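Side-chain contacts in CLIP-associating protein (Drosophila melanogaster, PDB 4G3A), which tracks microtubule plus ends and stabilises dynamic microtubules in mitotic spindle formation and kinetochore attachment, and is represented here by its N-terminal TOG-like domain: residues Ala127-Leu132 and Arg167-Pro172; Thr134-His139 and Glu146-Thr151. All coordinates share one frame; numbering follows the deposited sequence.

Interaction 1 of 2, residues Ala127-Leu132 and Arg167-Pro172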
loop_
_atom_site.group_PDB
_atom_site.type_symbol
_atom_site.label_atom_id
_atom_site.label_comp_id
_atom_site.label_asym_id
_atom_site.label_seq_id
_atom_site.Cartn_x
_atom_site.Cartn_y
_atom_site.Cartn_z
ATOM N N ALA A 127 1.557 8.810 -9.144
ATOM C CA ALA A 127 1.579 7.619 -9.994
ATOM C C ALA A 127 1.119 6.366 -9.252
ATOM O O ALA A 127 0.293 5.599 -9.758
ATOM C CB ALA A 127 2.981 7.404 -10.590
ATOM N N LEU A 128 1.661 6.147 -8.057
ATOM C CA LEU A 128 1.281 4.978 -7.268
ATOM C C LEU A 128 -0.171 5.009 -6.811
ATOM O O LEU A 128 -0.882 4.014 -6.904
ATOM C CB LEU A 128 2.168 4.810 -6.040
ATOM C CG LEU A 128 1.814 3.542 -5.242
ATOM C CD1 LEU A 128 1.898 2.292 -6.127
ATOM C CD2 LEU A 128 2.694 3.369 -4.001
ATOM N N ILE A 129 -0.615 6.139 -6.277
ATOM C CA ILE A 129 -1.991 6.177 -5.782
ATOM C C ILE A 129 -2.984 5.962 -6.937
ATOM O O ILE A 129 -3.947 5.202 -6.801
ATOM C CB ILE A 129 -2.306 7.474 -4.990
ATOM C CG1 ILE A 129 -1.339 7.639 -3.817
ATOM C CG2 ILE A 129 -3.755 7.470 -4.511
ATOM C CD1 ILE A 129 -1.313 6.471 -2.854
ATOM N N ASP A 130 -2.741 6.620 -8.071
ATOM C CA ASP A 130 -3.589 6.436 -9.256
ATOM C C ASP A 130 -3.622 4.969 -9.680
ATOM O O ASP A 130 -4.673 4.420 -9.993
ATOM C CB ASP A 130 -3.091 7.270 -10.442
ATOM C CG ASP A 130 -3.349 8.763 -10.285
ATOM O OD1 ASP A 130 -3.767 9.214 -9.200
ATOM O OD2 ASP A 130 -3.113 9.491 -11.273
ATOM N N LYS A 131 -2.456 4.335 -9.701
ATOM C CA LYS A 131 -2.370 2.939 -10.104
ATOM C C LYS A 131 -3.146 2.055 -9.129
ATOM O O LYS A 131 -3.870 1.148 -9.536
ATOM C CB LYS A 131 -0.898 2.494 -10.163
ATOM C CG LYS A 131 -0.716 1.093 -10.697
ATOM C CD LYS A 131 -1.223 0.978 -12.143
ATOM C CE LYS A 131 -0.687 -0.303 -12.827
ATOM N NZ LYS A 131 -1.309 -0.441 -14.172
ATOM N N LEU A 132 -3.000 2.320 -7.837
ATOM C CA LEU A 132 -3.737 1.558 -6.836
ATOM C C LEU A 132 -5.241 1.753 -7.034
ATOM O O LEU A 132 -6.025 0.815 -6.871
ATOM C CB LEU A 132 -3.355 2.023 -5.435
ATOM C CG LEU A 132 -1.925 1.689 -4.995
ATOM C CD1 LEU A 132 -1.632 2.362 -3.671
ATOM C CD2 LEU A 132 -1.764 0.197 -4.866
ATOM N N ARG A 167 -8.273 16.073 -5.945
ATOM C CA ARG A 167 -9.528 16.577 -6.503
ATOM C C ARG A 167 -10.273 15.483 -7.280
ATOM O O ARG A 167 -11.470 15.281 -7.087
ATOM C CB ARG A 167 -9.288 17.787 -7.407
ATOM C CG ARG A 167 -10.342 17.930 -8.496
ATOM C CD ARG A 167 -10.212 19.234 -9.260
ATOM N NE ARG A 167 -10.858 20.344 -8.562
ATOM C CZ ARG A 167 -12.168 20.570 -8.573
ATOM N NH1 ARG A 167 -12.978 19.755 -9.237
ATOM N NH2 ARG A 167 -12.672 21.606 -7.916
ATOM N N VAL A 168 -9.549 14.779 -8.152
ATOM C CA VAL A 168 -10.142 13.738 -8.988
ATOM C C VAL A 168 -10.544 12.508 -8.161
ATOM O O VAL A 168 -11.326 11.674 -8.613
ATOM C CB VAL A 168 -9.192 13.347 -10.148
ATOM C CG1 VAL A 168 -8.136 12.367 -9.676
ATOM C CG2 VAL A 168 -9.974 12.796 -11.325
ATOM N N TYR A 169 -10.040 12.424 -6.936
ATOM C CA TYR A 169 -10.435 11.355 -6.009
ATOM C C TYR A 169 -11.756 11.560 -5.257
ATOM O O TYR A 169 -12.332 10.604 -4.709
ATOM C CB TYR A 169 -9.330 11.125 -5.000
ATOM C CG TYR A 169 -8.188 10.364 -5.591
ATOM C CD1 TYR A 169 -8.118 8.993 -5.465
ATOM C CD2 TYR A 169 -7.187 11.013 -6.295
ATOM C CE1 TYR A 169 -7.081 8.290 -6.008
ATOM C CE2 TYR A 169 -6.135 10.313 -6.842
ATOM C CZ TYR A 169 -6.091 8.951 -6.701
ATOM O OH TYR A 169 -5.047 8.231 -7.249
ATOM N N ILE A 170 -12.247 12.790 -5.225
ATOM C CA ILE A 170 -13.466 13.037 -4.456
ATOM C C ILE A 170 -14.651 12.186 -4.923
ATOM O O ILE A 170 -15.333 11.580 -4.097
ATOM C CB ILE A 170 -13.830 14.526 -4.377
ATOM C CG1 ILE A 170 -12.607 15.321 -3.917
ATOM C CG2 ILE A 170 -14.994 14.728 -3.409
ATOM C CD1 ILE A 170 -11.980 14.753 -2.661
ATOM N N PRO A 171 -14.886 12.102 -6.247
ATOM C CA PRO A 171 -16.077 11.314 -6.603
ATOM C C PRO A 171 -15.948 9.810 -6.275
ATOM O O PRO A 171 -16.887 9.250 -5.705
ATOM C CB PRO A 171 -16.256 11.592 -8.105
ATOM C CG PRO A 171 -15.565 12.902 -8.330
ATOM C CD PRO A 171 -14.384 12.896 -7.383
ATOM N N PRO A 172 -14.810 9.161 -6.602
ATOM C CA PRO A 172 -14.753 7.764 -6.154
ATOM C C PRO A 172 -14.804 7.580 -4.635
ATOM O O PRO A 172 -15.421 6.617 -4.185
ATOM C CB PRO A 172 -13.416 7.253 -6.716
ATOM C CG PRO A 172 -12.691 8.450 -7.201
ATOM C CD PRO A 172 -13.707 9.491 -7.516
#

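Interaction 2 of 2, residues Thr134-His139 and Glu146-Thr151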
loop_
_atom_site.group_PDB
_atom_site.type_symbol
_atom_site.label_atom_id
_atom_site.label_comp_id
_atom_site.label_asym_id
_atom_site.label_seq_id
_atom_site.Cartn_x
_atom_site.Cartn_y
_atom_site.Cartn_z
ATOM N N THR A 134 -7.066 2.195 -9.535
ATOM C CA THR A 134 -7.611 1.348 -10.586
ATOM C C THR A 134 -8.073 -0.007 -10.051
ATOM O O THR A 134 -9.116 -0.515 -10.455
ATOM C CB THR A 134 -6.597 1.174 -11.735
ATOM O OG1 THR A 134 -6.391 2.444 -12.367
ATOM C CG2 THR A 134 -7.108 0.167 -12.773
ATOM N N SER A 135 -7.306 -0.584 -9.132
ATOM C CA SER A 135 -7.604 -1.922 -8.631
ATOM C C SER A 135 -8.358 -1.914 -7.308
ATOM O O SER A 135 -8.983 -2.907 -6.941
ATOM C CB SER A 135 -6.309 -2.724 -8.443
ATOM O OG SER A 135 -5.605 -2.900 -9.659
ATOM N N CYS A 136 -8.280 -0.806 -6.576
ATOM C CA CYS A 136 -8.691 -0.822 -5.178
ATOM C C CYS A 136 -10.097 -0.300 -4.907
ATOM O O CYS A 136 -10.776 -0.795 -4.007
ATOM C CB CYS A 136 -7.665 -0.070 -4.305
ATOM S SG CYS A 136 -6.085 -0.997 -4.104
ATOM N N PHE A 137 -10.533 0.707 -5.659
ATOM C CA PHE A 137 -11.805 1.338 -5.341
ATOM C C PHE A 137 -12.938 0.318 -5.460
ATOM O O PHE A 137 -13.883 0.334 -4.680
ATOM C CB PHE A 137 -12.083 2.555 -6.239
ATOM C CG PHE A 137 -11.532 3.860 -5.695
ATOM C CD1 PHE A 137 -11.901 4.312 -4.438
ATOM C CD2 PHE A 137 -10.667 4.640 -6.457
ATOM C CE1 PHE A 137 -11.405 5.517 -3.930
ATOM C CE2 PHE A 137 -10.162 5.851 -5.962
ATOM C CZ PHE A 137 -10.535 6.284 -4.691
ATOM N N LYS A 138 -12.836 -0.582 -6.427
ATOM C CA LYS A 138 -13.886 -1.576 -6.643
ATOM C C LYS A 138 -13.432 -3.011 -6.354
ATOM O O LYS A 138 -14.027 -3.957 -6.839
ATOM C CB LYS A 138 -14.427 -1.468 -8.066
ATOM C CG LYS A 138 -14.993 -0.094 -8.400
ATOM C CD LYS A 138 -15.723 -0.114 -9.745
ATOM C CE LYS A 138 -16.220 1.268 -10.136
ATOM N NZ LYS A 138 -17.228 1.824 -9.182
ATOM N N HIS A 139 -12.386 -3.172 -5.555
ATOM C CA HIS A 139 -11.951 -4.511 -5.155
ATOM C C HIS A 139 -13.083 -5.276 -4.454
ATOM O O HIS A 139 -13.911 -4.687 -3.739
ATOM C CB HIS A 139 -10.725 -4.423 -4.246
ATOM C CG HIS A 139 -9.927 -5.700 -4.184
ATOM N ND1 HIS A 139 -10.364 -6.804 -3.506
ATOM C CD2 HIS A 139 -8.725 -6.020 -4.725
ATOM C CE1 HIS A 139 -9.457 -7.775 -3.619
ATOM N NE2 HIS A 139 -8.462 -7.319 -4.359
ATOM N N GLU A 146 -11.103 -0.507 2.183
ATOM C CA GLU A 146 -10.833 0.294 3.370
ATOM C C GLU A 146 -9.347 0.643 3.532
ATOM O O GLU A 146 -9.001 1.777 3.864
ATOM C CB GLU A 146 -11.305 -0.443 4.617
ATOM C CG GLU A 146 -11.061 0.352 5.886
ATOM C CD GLU A 146 -11.450 -0.408 7.128
ATOM O OE1 GLU A 146 -11.838 -1.587 7.003
ATOM O OE2 GLU A 146 -11.364 0.174 8.229
ATOM N N GLU A 147 -8.476 -0.342 3.316
ATOM C CA GLU A 147 -7.041 -0.118 3.442
ATOM C C GLU A 147 -6.567 0.920 2.427
ATOM O O GLU A 147 -5.762 1.797 2.753
ATOM C CB GLU A 147 -6.261 -1.435 3.285
ATOM C CG GLU A 147 -6.352 -2.370 4.483
ATOM C CD GLU A 147 -5.598 -1.844 5.693
ATOM O OE1 GLU A 147 -4.674 -1.014 5.512
ATOM O OE2 GLU A 147 -5.925 -2.264 6.821
ATOM N N PHE A 148 -7.074 0.822 1.201
ATOM C CA PHE A 148 -6.671 1.758 0.170
ATOM C C PHE A 148 -7.014 3.201 0.533
ATOM O O PHE A 148 -6.202 4.102 0.305
ATOM C CB PHE A 148 -7.233 1.391 -1.208
ATOM C CG PHE A 148 -6.970 2.445 -2.250
ATOM C CD1 PHE A 148 -5.669 2.855 -2.515
ATOM C CD2 PHE A 148 -8.026 3.059 -2.926
ATOM C CE1 PHE A 148 -5.418 3.843 -3.446
ATOM C CE2 PHE A 148 -7.778 4.050 -3.871
ATOM C CZ PHE A 148 -6.477 4.434 -4.129
ATOM N N LEU A 149 -8.198 3.421 1.109
ATOM C CA LEU A 149 -8.551 4.764 1.581
ATOM C C LEU A 149 -7.495 5.239 2.574
ATOM O O LEU A 149 -7.090 6.396 2.543
ATOM C CB LEU A 149 -9.957 4.796 2.192
ATOM C CG LEU A 149 -11.091 4.598 1.174
ATOM C CD1 LEU A 149 -12.431 4.362 1.854
ATOM C CD2 LEU A 149 -11.180 5.766 0.185
ATOM N N GLN A 150 -7.025 4.334 3.426
ATOM C CA GLN A 150 -6.008 4.689 4.409
ATOM C C GLN A 150 -4.671 4.995 3.732
ATOM O O GLN A 150 -3.924 5.868 4.180
ATOM C CB GLN A 150 -5.860 3.580 5.453
ATOM C CG GLN A 150 -4.878 3.906 6.567
ATOM C CD GLN A 150 -5.361 5.021 7.466
ATOM O OE1 GLN A 150 -4.634 5.991 7.722
ATOM N NE2 GLN A 150 -6.597 4.900 7.947
ATOM N N THR A 151 -4.370 4.281 2.647
ATOM C CA THR A 151 -3.159 4.561 1.886
ATOM C C THR A 151 -3.201 5.989 1.357
ATOM O O THR A 151 -2.194 6.698 1.366
ATOM C CB THR A 151 -3.002 3.604 0.681
ATOM O OG1 THR A 151 -3.001 2.243 1.137
ATOM C CG2 THR A 151 -1.712 3.902 -0.070
#

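Interaction 1 of 2, residues Ala127-Leu132 and Arg167-Pro172
Tyr169 reaches across to helix 125-136 and sets its phenol end against two consecutive residues, Ile129 and Asp130. Its hydroxyl donates a short hydrogen bond to the carboxylate, from Tyr169 OH to Asp130 OD1 at 2.5 Å, received on the anti side of that oxygen and 16° out of the carboxylate plane. OD1 lies at the edge of the ring near its plane, while the carboxylate itself is turned 40° from the ring. Asp130 can offer this oxygen because its CG sits beside the backbone N and anti to the carbonyl carbon (chi1 -73°), which brings the end of the side chain closer to the tyrosine than its CB. Gln126, one helical turn earlier, gives a second hydrogen bond to the same OD1 through NE2 and so helps fix the acceptor.

The other half of the contact is apolar. Ile129 CG2 meets the ring obliquely, 3.5 Å from Tyr169 CZ, and the two side chains run at about a right angle. A tyrosine suits this place: its buried ring packs against Ile129, while its hydroxyl meets the carboxylate of the partly exposed Asp130. The contact joins helix 125-136 to the 3-10 turn that leads into helix 170-175, and this turn and the helix after it lie in HEAT repeat 3, while Ile129 also packs on Thr151 and Ala155 of helix 142-159.

Interaction 2 of 2, residues Thr134-His139 and Glu146-Thr151
Cys136 and Phe137, in the type I beta turn from Cys136 to His139 that follows the body of helix 125-136, pack against Phe148 of helix 142-159. The two consecutive helices form a helical hairpin, consistent with the paired helices of HEAT-type solenoids such as the TOG domain, and the contact closes it near the turn.

The tight part centres on the Phe148 ring, which is gripped in two ways. Cys136 CB presses obliquely on its root, 3.3 Å from Phe148 CG, at the closest backbone approach of the two segments. Cys136 SG lies 4.6 Å from the centroid of the Phe148 ring and 34° off the ring normal, an oblique sulfur-aromatic contact. A small, polarisable cysteine fits where two backbones come so near. At its far edge the same ring makes a T-shaped stack: the edge of Phe148 points into the face of Phe137, with centroids 5.0 Å apart and planes 84° apart. Phe148 CG stands anti to the backbone N (chi1 173°), carrying the ring out toward the first helix.

The looser side lies past Phe137, where Leu149 adds one long apolar touch. Further out the chain turns polar: Lys138 and Gln150 are exposed, and His139, partly exposed, hydrogen-bonds through NE2 to Asp97 OD1 and through ND1 to the backbone N of Asn141. Pro172 CB covers the opposite face of the Phe137 ring, so the flat ring is sandwiched between helix 142-159 and helix 170-175. Phe148 CE2 sits over the centre of the Phe137 ring, 3.6 Å from both CE2 and CZ of Phe137, whereas Leu149 CD2 comes no nearer than 4.1 Å to Phe137 CE1.

In the fold
Both contacts are mainly buried and share helix 125-136, but they tie it to different partners. Interaction 2 is local, joining that helix and its turn to the next helix, 142-159; interaction 1 spans a longer stretch of chain to the approach to helix 170-175. Their chemistry differs: interaction 2, nearer the centre of the chain, is wholly apolar and aromatic, whereas interaction 1, farther out, pairs a smaller apolar patch with a hydrogen bond to a partly exposed carboxylate. The two merge directly. Phe137 CZ lies 3.7 Å from Tyr169 CD1, and Leu132 CB lies 3.4 Å from Phe148 CE1, so the two contacts adjoin where helices 125-136, 142-159 and 170-175 meet.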